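Local coordinates for OmpT protein (PDB 6EHE) that probably forms a non-specific diffusion channel, a beta-barrel porin through which ions and small solutes cross the outer membrane of Vibrio cholerae, at residues Q81-D86 / Q140-L145; G98-R103 / G244-M249; A155-G160 / Y190-G195; V206-A211 / D225-A230. All coordinates share one frame; numbering follows the deposited sequence.

Contact 1: Q81-D86 / Q140-L145. With C8E ((hydroxyethyloxy)tri(ethyloxy)octane), chain E.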
# COMPACT_ATOMS: atom_id res chain seq x y z
N GLN A 81 -0.12 5.89 -10.89
CA GLN A 81 -1.16 5.50 -9.95
C GLN A 81 -0.62 4.51 -8.94
O GLN A 81 0.35 3.79 -9.20
CB GLN A 81 -2.35 4.86 -10.66
CG GLN A 81 -2.91 5.62 -11.84
CD GLN A 81 -4.00 4.86 -12.57
OE1 GLN A 81 -5.12 4.75 -12.08
NE2 GLN A 81 -3.68 4.34 -13.74
N TRP A 82 -1.26 4.47 -7.77
CA TRP A 82 -1.05 3.35 -6.87
C TRP A 82 -1.54 2.07 -7.54
O TRP A 82 -2.43 2.09 -8.39
CB TRP A 82 -1.80 3.56 -5.56
CG TRP A 82 -1.49 4.86 -4.93
CD1 TRP A 82 -2.31 5.97 -4.86
CD2 TRP A 82 -0.27 5.22 -4.28
NE1 TRP A 82 -1.66 6.98 -4.18
CE2 TRP A 82 -0.41 6.54 -3.82
CE3 TRP A 82 0.92 4.54 -4.03
CZ2 TRP A 82 0.60 7.20 -3.14
CZ3 TRP A 82 1.93 5.19 -3.34
CH2 TRP A 82 1.76 6.52 -2.91
N THR A 83 -0.93 0.95 -7.16
CA THR A 83 -1.35 -0.32 -7.72
C THR A 83 -2.74 -0.70 -7.22
O THR A 83 -3.16 -0.31 -6.13
CB THR A 83 -0.35 -1.42 -7.36
OG1 THR A 83 -0.34 -1.58 -5.94
CG2 THR A 83 1.06 -1.11 -7.88
N THR A 84 -3.45 -1.49 -8.03
CA THR A 84 -4.69 -2.11 -7.57
C THR A 84 -4.47 -2.84 -6.27
O THR A 84 -5.33 -2.80 -5.37
CB THR A 84 -5.21 -3.10 -8.62
OG1 THR A 84 -5.35 -2.45 -9.89
CG2 THR A 84 -6.53 -3.63 -8.18
N SER A 85 -3.34 -3.55 -6.14
CA SER A 85 -3.06 -4.27 -4.90
C SER A 85 -2.95 -3.32 -3.73
O SER A 85 -3.27 -3.68 -2.60
CB SER A 85 -1.77 -5.09 -5.03
OG SER A 85 -0.73 -4.33 -5.62
N ASP A 86 -2.52 -2.08 -3.99
CA ASP A 86 -2.44 -1.13 -2.90
C ASP A 86 -3.81 -0.57 -2.52
O ASP A 86 -4.11 -0.43 -1.33
CB ASP A 86 -1.48 -0.00 -3.27
CG ASP A 86 -1.19 0.92 -2.11
OD1 ASP A 86 -0.59 0.48 -1.11
OD2 ASP A 86 -1.59 2.10 -2.20
N GLN A 140 8.43 -1.15 -14.86
CA GLN A 140 8.32 -2.54 -14.55
C GLN A 140 7.10 -3.13 -15.25
O GLN A 140 6.28 -2.41 -15.82
CB GLN A 140 8.20 -2.73 -13.04
CG GLN A 140 9.25 -2.01 -12.18
CD GLN A 140 8.94 -2.14 -10.66
OE1 GLN A 140 7.78 -2.38 -10.28
NE2 GLN A 140 9.96 -1.99 -9.81
N GLU A 141 7.00 -4.45 -15.22
CA GLU A 141 5.81 -5.15 -15.65
C GLU A 141 4.90 -5.32 -14.44
O GLU A 141 5.36 -5.62 -13.35
CB GLU A 141 6.14 -6.53 -16.24
CG GLU A 141 6.61 -6.54 -17.70
CD GLU A 141 7.60 -7.68 -18.04
OE1 GLU A 141 8.64 -7.39 -18.70
OE2 GLU A 141 7.35 -8.84 -17.65
N LEU A 142 3.60 -5.15 -14.65
CA LEU A 142 2.65 -5.38 -13.58
C LEU A 142 1.35 -5.91 -14.15
O LEU A 142 0.84 -5.39 -15.13
CB LEU A 142 2.36 -4.09 -12.82
CG LEU A 142 1.48 -4.31 -11.61
CD1 LEU A 142 2.32 -4.91 -10.46
CD2 LEU A 142 0.86 -2.99 -11.22
N ALA A 143 0.78 -6.90 -13.49
CA ALA A 143 -0.52 -7.38 -13.90
C ALA A 143 -1.22 -7.85 -12.64
O ALA A 143 -0.65 -8.66 -11.90
CB ALA A 143 -0.42 -8.52 -14.93
N GLU A 144 -2.43 -7.35 -12.41
CA GLU A 144 -3.08 -7.56 -11.13
C GLU A 144 -4.58 -7.72 -11.34
O GLU A 144 -5.18 -7.09 -12.23
CB GLU A 144 -2.80 -6.38 -10.19
CG GLU A 144 -1.43 -6.47 -9.51
CD GLU A 144 -1.14 -5.31 -8.57
OE1 GLU A 144 -1.87 -4.30 -8.67
OE2 GLU A 144 -0.17 -5.40 -7.78
N LEU A 145 -5.17 -8.56 -10.49
CA LEU A 145 -6.59 -8.86 -10.54
C LEU A 145 -7.04 -9.27 -9.15
O LEU A 145 -6.43 -10.18 -8.57
CB LEU A 145 -6.89 -10.01 -11.52
CG LEU A 145 -8.33 -10.54 -11.41
CD1 LEU A 145 -9.29 -9.43 -11.81
CD2 LEU A 145 -8.54 -11.75 -12.28
C1 C8E E . -7.14 -3.82 -17.52
C2 C8E E . -7.11 -5.20 -16.85
C3 C8E E . -5.95 -6.08 -17.33
C4 C8E E . -5.39 -6.93 -16.18
C5 C8E E . -4.86 -8.31 -16.58
C6 C8E E . -4.34 -8.98 -15.31
C7 C8E E . -4.67 -10.47 -15.24
C8 C8E E . -4.51 -10.98 -13.81
O9 C8E E . -3.51 -11.97 -13.68
C10 C8E E . -2.22 -11.43 -13.52
C11 C8E E . -1.28 -12.51 -12.98
O12 C8E E . -0.56 -13.12 -14.03
O HOH W 1 -2.64 -2.37 -10.84

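Contact 2: G98-R103 / G244-M249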
# COMPACT_ATOMS: atom_id res chain seq x y z
N GLY A 98 2.65 -1.06 10.71
CA GLY A 98 2.05 -2.27 10.22
C GLY A 98 2.21 -2.41 8.72
O GLY A 98 2.90 -1.63 8.06
N GLY A 99 1.54 -3.42 8.18
CA GLY A 99 1.59 -3.66 6.76
C GLY A 99 2.74 -4.53 6.30
O GLY A 99 2.92 -4.68 5.09
N THR A 100 3.50 -5.13 7.21
CA THR A 100 4.60 -5.99 6.76
C THR A 100 4.11 -7.28 6.15
O THR A 100 4.87 -7.93 5.42
CB THR A 100 5.55 -6.28 7.93
OG1 THR A 100 4.85 -7.04 8.92
CG2 THR A 100 5.99 -4.97 8.59
N GLY A 101 2.87 -7.68 6.43
CA GLY A 101 2.30 -8.91 5.93
C GLY A 101 1.66 -8.78 4.58
O GLY A 101 1.10 -9.75 4.04
N LEU A 102 1.71 -7.60 4.01
CA LEU A 102 1.13 -7.33 2.70
C LEU A 102 2.29 -7.28 1.70
O LEU A 102 3.05 -6.31 1.69
CB LEU A 102 0.34 -6.03 2.79
CG LEU A 102 -1.14 -6.05 3.22
CD1 LEU A 102 -1.48 -7.03 4.25
CD2 LEU A 102 -1.53 -4.68 3.71
N ARG A 103 2.43 -8.32 0.87
CA ARG A 103 3.65 -8.56 0.09
C ARG A 103 3.57 -8.08 -1.36
O ARG A 103 4.50 -8.35 -2.14
CB ARG A 103 4.01 -10.05 0.12
CG ARG A 103 4.10 -10.73 1.53
CD ARG A 103 5.01 -9.95 2.55
NE ARG A 103 6.42 -9.88 2.15
CZ ARG A 103 7.35 -9.18 2.79
NH1 ARG A 103 7.03 -8.48 3.87
NH2 ARG A 103 8.60 -9.16 2.33
N GLY A 244 -2.50 -4.96 15.88
CA GLY A 244 -2.24 -5.97 14.86
C GLY A 244 -1.01 -6.78 15.11
O GLY A 244 -0.03 -6.33 15.73
N TYR A 245 -1.00 -8.00 14.55
CA TYR A 245 0.05 -8.99 14.66
C TYR A 245 0.36 -9.44 13.25
O TYR A 245 -0.56 -9.81 12.51
CB TYR A 245 -0.37 -10.21 15.53
CG TYR A 245 0.74 -11.24 15.84
CD1 TYR A 245 1.10 -12.21 14.91
CD2 TYR A 245 1.41 -11.25 17.07
CE1 TYR A 245 2.10 -13.15 15.19
CE2 TYR A 245 2.42 -12.19 17.36
CZ TYR A 245 2.76 -13.13 16.41
OH TYR A 245 3.74 -14.06 16.68
N GLU A 246 1.62 -9.42 12.89
CA GLU A 246 2.00 -9.70 11.52
C GLU A 246 3.18 -10.65 11.55
O GLU A 246 4.18 -10.37 12.23
CB GLU A 246 2.34 -8.41 10.78
CG GLU A 246 1.20 -7.40 10.78
CD GLU A 246 1.52 -6.12 10.01
OE1 GLU A 246 0.56 -5.39 9.70
OE2 GLU A 246 2.71 -5.86 9.71
N TYR A 247 3.08 -11.76 10.84
CA TYR A 247 4.13 -12.76 10.79
C TYR A 247 4.41 -13.06 9.34
O TYR A 247 3.47 -13.33 8.59
CB TYR A 247 3.73 -14.05 11.53
CG TYR A 247 4.79 -15.12 11.49
CD1 TYR A 247 5.96 -15.01 12.25
CD2 TYR A 247 4.62 -16.27 10.72
CE1 TYR A 247 6.93 -16.00 12.22
CE2 TYR A 247 5.59 -17.25 10.68
CZ TYR A 247 6.75 -17.11 11.44
OH TYR A 247 7.71 -18.10 11.39
N VAL A 248 5.67 -12.96 8.93
CA VAL A 248 6.02 -13.40 7.58
C VAL A 248 7.24 -14.29 7.66
O VAL A 248 8.18 -14.01 8.41
CB VAL A 248 6.21 -12.21 6.60
CG1 VAL A 248 5.95 -10.92 7.26
CG2 VAL A 248 7.53 -12.25 5.90
N MET A 249 7.22 -15.38 6.90
CA MET A 249 8.37 -16.26 6.80
C MET A 249 8.80 -16.34 5.35
O MET A 249 7.96 -16.43 4.44
CB MET A 249 8.09 -17.65 7.37
CG MET A 249 6.92 -18.41 6.83
SD MET A 249 6.66 -19.97 7.76
CE MET A 249 5.19 -20.62 6.95

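Contact 3: A155-G160 / Y190-G195. With C8E ((hydroxyethyloxy)tri(ethyloxy)octane), chain I; C8E ((hydroxyethyloxy)tri(ethyloxy)octane), chain C.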
# COMPACT_ATOMS: atom_id res chain seq x y z
N ALA A 155 -16.91 -8.81 5.03
CA ALA A 155 -16.38 -8.35 3.74
C ALA A 155 -15.13 -9.15 3.40
O ALA A 155 -14.25 -9.31 4.25
CB ALA A 155 -16.06 -6.86 3.77
N VAL A 156 -15.04 -9.67 2.18
CA VAL A 156 -13.94 -10.54 1.80
C VAL A 156 -13.36 -10.05 0.49
O VAL A 156 -14.05 -9.42 -0.32
CB VAL A 156 -14.35 -12.01 1.62
CG1 VAL A 156 -14.72 -12.64 2.93
CG2 VAL A 156 -15.50 -12.09 0.64
N HIS A 157 -12.08 -10.35 0.28
CA HIS A 157 -11.55 -10.21 -1.07
C HIS A 157 -10.40 -11.19 -1.30
O HIS A 157 -9.82 -11.72 -0.37
CB HIS A 157 -11.10 -8.78 -1.41
CG HIS A 157 -10.21 -8.14 -0.40
ND1 HIS A 157 -8.85 -8.41 -0.31
CD2 HIS A 157 -10.46 -7.18 0.52
CE1 HIS A 157 -8.32 -7.65 0.62
NE2 HIS A 157 -9.27 -6.90 1.16
N ALA A 158 -10.12 -11.44 -2.57
CA ALA A 158 -9.00 -12.28 -2.91
C ALA A 158 -8.40 -11.75 -4.19
O ALA A 158 -9.04 -11.01 -4.93
CB ALA A 158 -9.42 -13.74 -3.10
N GLY A 159 -7.17 -12.13 -4.43
CA GLY A 159 -6.59 -11.87 -5.73
C GLY A 159 -5.10 -11.66 -5.58
O GLY A 159 -4.52 -11.91 -4.53
N GLY A 160 -4.50 -11.19 -6.66
CA GLY A 160 -3.06 -11.07 -6.69
C GLY A 160 -2.59 -10.71 -8.06
O GLY A 160 -3.33 -10.14 -8.87
N TYR A 190 2.31 -12.91 -6.38
CA TYR A 190 1.70 -12.90 -5.06
C TYR A 190 0.20 -13.13 -5.17
O TYR A 190 -0.43 -12.83 -6.19
CB TYR A 190 1.98 -11.58 -4.33
CG TYR A 190 1.84 -10.40 -5.23
CD1 TYR A 190 2.91 -9.96 -6.01
CD2 TYR A 190 0.64 -9.70 -5.32
CE1 TYR A 190 2.79 -8.87 -6.88
CE2 TYR A 190 0.50 -8.60 -6.17
CZ TYR A 190 1.58 -8.20 -6.95
OH TYR A 190 1.44 -7.12 -7.80
N PHE A 191 -0.35 -13.67 -4.09
CA PHE A 191 -1.77 -13.94 -3.99
C PHE A 191 -2.19 -13.73 -2.55
O PHE A 191 -1.38 -13.87 -1.63
CB PHE A 191 -2.11 -15.36 -4.44
CG PHE A 191 -3.60 -15.64 -4.46
CD1 PHE A 191 -4.38 -15.27 -5.55
CD2 PHE A 191 -4.23 -16.22 -3.37
CE1 PHE A 191 -5.73 -15.49 -5.57
CE2 PHE A 191 -5.59 -16.43 -3.38
CZ PHE A 191 -6.34 -16.06 -4.48
N GLU A 192 -3.46 -13.42 -2.36
CA GLU A 192 -3.94 -12.88 -1.10
C GLU A 192 -5.40 -13.27 -0.89
O GLU A 192 -6.22 -13.19 -1.82
CB GLU A 192 -3.81 -11.34 -1.15
CG GLU A 192 -4.57 -10.54 -0.11
CD GLU A 192 -6.01 -10.24 -0.45
OE1 GLU A 192 -6.34 -9.86 -1.59
OE2 GLU A 192 -6.83 -10.42 0.47
N VAL A 193 -5.75 -13.61 0.35
CA VAL A 193 -7.15 -13.70 0.77
C VAL A 193 -7.33 -12.91 2.06
O VAL A 193 -6.55 -13.05 3.01
CB VAL A 193 -7.58 -15.17 0.96
CG1 VAL A 193 -8.96 -15.20 1.53
CG2 VAL A 193 -7.56 -15.93 -0.37
N THR A 194 -8.39 -12.09 2.12
CA THR A 194 -8.66 -11.28 3.30
C THR A 194 -10.12 -11.46 3.70
O THR A 194 -11.00 -11.53 2.84
CB THR A 194 -8.37 -9.77 3.02
OG1 THR A 194 -6.97 -9.60 2.74
CG2 THR A 194 -8.78 -8.86 4.19
N GLY A 195 -10.35 -11.51 5.00
CA GLY A 195 -11.70 -11.39 5.53
C GLY A 195 -11.73 -10.39 6.65
O GLY A 195 -10.85 -10.39 7.51
C1 C8E I . 2.63 -16.96 -5.61
C2 C8E I . 1.14 -17.25 -5.43
C3 C8E I . 0.52 -17.81 -6.71
C4 C8E I . 0.75 -16.88 -7.90
C5 C8E I . -0.57 -16.36 -8.51
C6 C8E I . -0.48 -14.89 -8.94
C7 C8E I . -1.70 -14.47 -9.78
C8 C8E I . -3.02 -14.77 -9.06
O9 C8E I . -3.93 -13.69 -9.24
C10 C8E I . -5.10 -13.98 -9.99
C11 C8E C . -9.06 -17.33 8.52
O12 C8E C . -9.30 -16.36 7.52
C13 C8E C . -10.37 -15.48 7.88
C14 C8E C . -11.32 -15.29 6.70
O15 C8E C . -10.64 -15.82 5.57
C16 C8E C . -11.12 -15.35 4.31
C17 C8E C . -12.65 -15.32 4.26
O18 C8E C . -13.23 -16.62 4.26
C19 C8E C . -14.18 -16.81 5.28
C20 C8E C . -15.57 -16.93 4.66
O21 C8E C . -16.17 -18.15 5.05

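Contact 4: V206-A211 / D225-A230. With C8E ((hydroxyethyloxy)tri(ethyloxy)octane), chain C.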
# COMPACT_ATOMS: atom_id res chain seq x y z
N VAL A 206 -8.33 -10.51 8.90
CA VAL A 206 -7.24 -11.46 8.70
C VAL A 206 -6.89 -11.45 7.22
O VAL A 206 -7.77 -11.62 6.37
CB VAL A 206 -7.60 -12.89 9.14
CG1 VAL A 206 -6.48 -13.85 8.78
CG2 VAL A 206 -7.86 -12.96 10.64
N THR A 207 -5.60 -11.29 6.91
CA THR A 207 -5.11 -11.41 5.54
C THR A 207 -3.98 -12.44 5.48
O THR A 207 -3.03 -12.38 6.26
CB THR A 207 -4.62 -10.06 4.98
OG1 THR A 207 -5.71 -9.15 4.91
CG2 THR A 207 -4.06 -10.20 3.57
N TYR A 208 -4.11 -13.38 4.56
CA TYR A 208 -3.05 -14.31 4.20
C TYR A 208 -2.50 -13.84 2.87
O TYR A 208 -3.27 -13.62 1.93
CB TYR A 208 -3.57 -15.75 4.06
CG TYR A 208 -4.23 -16.33 5.30
CD1 TYR A 208 -3.47 -16.91 6.31
CD2 TYR A 208 -5.61 -16.31 5.45
CE1 TYR A 208 -4.07 -17.46 7.44
CE2 TYR A 208 -6.22 -16.85 6.59
CZ TYR A 208 -5.45 -17.42 7.57
OH TYR A 208 -6.04 -17.94 8.71
N TYR A 209 -1.18 -13.68 2.80
CA TYR A 209 -0.48 -13.36 1.57
C TYR A 209 0.56 -14.42 1.29
O TYR A 209 1.23 -14.90 2.20
CB TYR A 209 0.23 -11.97 1.63
CG TYR A 209 -0.39 -10.90 0.76
CD1 TYR A 209 0.01 -10.74 -0.55
CD2 TYR A 209 -1.34 -10.02 1.26
CE1 TYR A 209 -0.55 -9.77 -1.36
CE2 TYR A 209 -1.87 -9.03 0.47
CZ TYR A 209 -1.48 -8.93 -0.86
OH TYR A 209 -1.98 -7.98 -1.71
N ASN A 210 0.72 -14.76 0.02
CA ASN A 210 1.80 -15.62 -0.41
C ASN A 210 2.50 -14.90 -1.53
O ASN A 210 1.85 -14.24 -2.34
CB ASN A 210 1.30 -16.99 -0.90
CG ASN A 210 2.43 -17.82 -1.53
OD1 ASN A 210 2.45 -18.06 -2.74
ND2 ASN A 210 3.38 -18.27 -0.70
N ALA A 211 3.82 -15.03 -1.57
CA ALA A 211 4.59 -14.42 -2.65
C ALA A 211 5.83 -15.25 -2.96
O ALA A 211 6.30 -16.05 -2.15
CB ALA A 211 5.00 -12.98 -2.31
N ASP A 225 5.37 -16.50 3.13
CA ASP A 225 4.02 -16.71 3.60
C ASP A 225 3.80 -15.76 4.75
O ASP A 225 4.64 -15.67 5.64
CB ASP A 225 3.78 -18.16 4.03
CG ASP A 225 3.79 -19.09 2.87
OD1 ASP A 225 2.71 -19.25 2.25
OD2 ASP A 225 4.88 -19.62 2.55
N ALA A 226 2.68 -15.05 4.72
CA ALA A 226 2.47 -13.96 5.64
C ALA A 226 1.04 -14.00 6.12
O ALA A 226 0.12 -14.21 5.33
CB ALA A 226 2.74 -12.61 4.97
N ILE A 227 0.87 -13.76 7.40
CA ILE A 227 -0.45 -13.59 7.98
C ILE A 227 -0.47 -12.30 8.77
O ILE A 227 0.50 -11.96 9.46
CB ILE A 227 -0.83 -14.79 8.86
CG1 ILE A 227 -2.21 -14.57 9.50
CG2 ILE A 227 0.26 -15.04 9.91
CD1 ILE A 227 -2.69 -15.73 10.33
N SER A 228 -1.57 -11.56 8.65
CA SER A 228 -1.83 -10.36 9.43
C SER A 228 -3.18 -10.54 10.11
O SER A 228 -4.18 -10.86 9.45
CB SER A 228 -1.81 -9.11 8.53
OG SER A 228 -0.76 -9.19 7.58
N VAL A 229 -3.19 -10.36 11.42
CA VAL A 229 -4.43 -10.38 12.20
C VAL A 229 -4.51 -9.04 12.88
O VAL A 229 -3.61 -8.68 13.65
CB VAL A 229 -4.46 -11.50 13.24
CG1 VAL A 229 -5.85 -11.55 13.84
CG2 VAL A 229 -4.06 -12.83 12.64
N ALA A 230 -5.58 -8.30 12.61
CA ALA A 230 -5.68 -6.94 13.12
C ALA A 230 -7.11 -6.64 13.54
O ALA A 230 -8.05 -7.36 13.22
CB ALA A 230 -5.19 -5.94 12.08
C11 C8E C . -9.06 -17.33 8.52
O12 C8E C . -9.30 -16.36 7.52
C13 C8E C . -10.37 -15.48 7.88
C14 C8E C . -11.32 -15.29 6.70
O15 C8E C . -10.64 -15.82 5.57
C16 C8E C . -11.12 -15.35 4.31
C17 C8E C . -12.65 -15.32 4.26
O18 C8E C . -13.23 -16.62 4.26
C19 C8E C . -14.18 -16.81 5.28
C20 C8E C . -15.57 -16.93 4.66
O21 C8E C . -16.17 -18.15 5.05
O HOH W 2 -0.84 -10.91 5.65

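Contact 1: Q81-D86 / Q140-L145
The carboxylate of E144 overlaps T83, T84 and S85 together, lying against the start of the short helix 84-88. CG of E144 stands beside the backbone N (chi1 -81°) and the chain runs straight on, which carries both oxygens to the helix start. OE1 accepts a hydrogen bond from the backbone N of S85 at 3.0 Å, with the donor 52° above the carboxylate plane. OE2 meets S85 OG at 2.5 Å, a hydrogen bond so short that its exact length is doubtful. A water donates to E144 OE1 at 3.0 Å and accepts from T84 N at 3.1 Å, which ties a further N-H of the first turn to the same oxygen. T84 and E144 run antiparallel past one another, CB of T84 resting 3.5 Å from OE1 of E144. At the N-cap position, T83 OG1 donates to S85 OG at 2.8 Å and so steadies the hydroxyl used by the glutamate. T83 CG2 touches L142 CD2 at 3.8 Å, the two side chains crossing nearly at right angles. The helix N-terminus would be expected to stabilise a negative charge here. The helix opens the segment folded inside the barrel after strand 81-82, whereas E144 projects from wall strand 141-151; its OE2 also bonds Y190 OH of strand 178-199, and T84 packs on K117 and K128 of strands 115-121 and 125-132.

Contact 2: G98-R103 / G244-M249
E246 reaches from segment 244-249 of strand 239-252 toward the turn at G99-T100, and each atom of its side chain finds the loop. CB lies 3.4 Å from T100 OG1, and CG lies farther from it, at 4.1 Å. CG sits beside the backbone N (chi1 -57°) and the chain is extended from there, which carries the carboxylate up against two consecutive peptide N-H groups. OE1 takes G99 N at 2.7 Å on its syn lone pair. OE2 is gripped twice by one residue: T100 N approaches to 2.7 Å, 38° above the carboxylate plane, and T100 OG1 to 2.6 Å on the anti side, 24° out of that plane, both from the same face. With three bonds on two oxygens, the carboxylate can hardly rotate about its last torsion.

Two residues further along the strand, V248 packs with CG1 3.7 Å from T100 O and CG2 4.3 Å from R103 NH1, over one face of the guanidinium and toward its rim. R103 NH1 in turn donates to T100 O at 2.7 Å, with the oxygen in the guanidinium plane and the nitrogen in the carbonyl plane; NH2 forms a salt bridge with E224.

G99 to L102 form a type I beta turn, whose first two N-H groups are held by an acidic side chain pointing inward from the wall. The loop between strands 74-78 and 115-121 folds into the barrel in the manner of the constriction loop L3 of general porins.

Contact 3: A155-G160 / Y190-G195
E192 runs across H157 almost perpendicularly, while T194 runs along it in the same direction; all three share one face of the sheet. The imidazole and carboxylate planes are 60° apart. Between them H157 ND1 makes a weak hydrogen bond to E192 OE1 at 3.2 Å, made possible by a bend in the glutamate at chi2 (-85°) that swings the carboxylate back toward the ring. T194 covers one imidazole face with a CH-pi contact, its CB 3.6 Å from the ring centroid of H157. T194 OG1 is placed against E192 OE2 at a separation too short to trust, and the detail of this bond is doubtful.

On the face of V156, A158, F191 and V193, the F191 ring lies over the peptide of G159, with CD1 3.5 Å from G159 O. A158 CB touches both F191 CZ, at 4.1 Å, and V193 CG2, at 4.0 Å. This surface meets detergent: V193 CG1 comes within 3.5 Å of C16 of one C8E molecule, and a second reaches the edge of the F191 ring.

Reciprocal backbone hydrogen bonds join H157 and T194 (T194 N to H157 O, 2.9 Å); between G159 and E192 the pair is less even, E192 N to G159 O being weak. The hairpin of strands 154-175 and 178-199 is flanked by strands 141-151 and 202-215; H157 packs inward on V88 of helix 84-88, and Y190, partner of E144, on S85.

Contact 4: V206-A211 / D225-A230
With chi1 at -59°, the ring of Y208 leans alongside I227, whose CG1 lies anti to the backbone N (chi1 178°) with CD1 extended beyond it, 3.6 Å from Y208 CE1. V206 and V229 continue this apolar row, flanking one another with V206 CG2 4.0 Å from V229 CG1. At its other end N210 ND2 donates to D225 OD1 at 3.2 Å, arriving from above the carboxylate plane, 55° out of it. Detergent reaches this surface too: C11 of a C8E molecule lies in the plane of the Y208 ring at its edge, 3.1 Å from OH of Y208.

The opposite face carries T207, Y209, A226 and S228. Y209 CB rests 4.2 Å from A226 CB, while the phenol extends away from A226 to bond Y146 OH. A water donates to T207 O at 2.7 Å and is hydrogen-bonded to S228 OG at 2.6 Å, bridging the strands beside a carbonyl that already accepts S228 N. T207 OG1 turns to T194 OG1 on the preceding strand and also accepts from A91 N in the inner loop.

Reciprocal backbone pairs, T207 with S228 and Y209 with A226, complete the ladder. In this antiparallel hairpin of strands 202-215 and 221-236, the membrane-facing row is apolar except for N210-D225 at one end and the lumen-facing row is mixed, as is usual for the wall of a porin barrel.

Contacts 3 and 4 are successive hairpins of the barrel wall, joined by backbone bonds such as N210 N to F191 O, 2.8 Å, and touching the same C8E molecule on the outer surface. Contacts 1 and 2 instead fasten two parts of the inward-folded loop to that wall, their centres about 19 Å apart. Contact 1 meets contact 3 where G160 N approaches L145 O at 2.9 Å, between neighbouring strands. Contact 2 lies close to contact 4, about 6 Å between centres: Y245 N bonds V229 O at 2.8 Å, while G101 O packs 3.4 Å from A226 CB. All four lie away from the calcium site known at D6, F7 and W319.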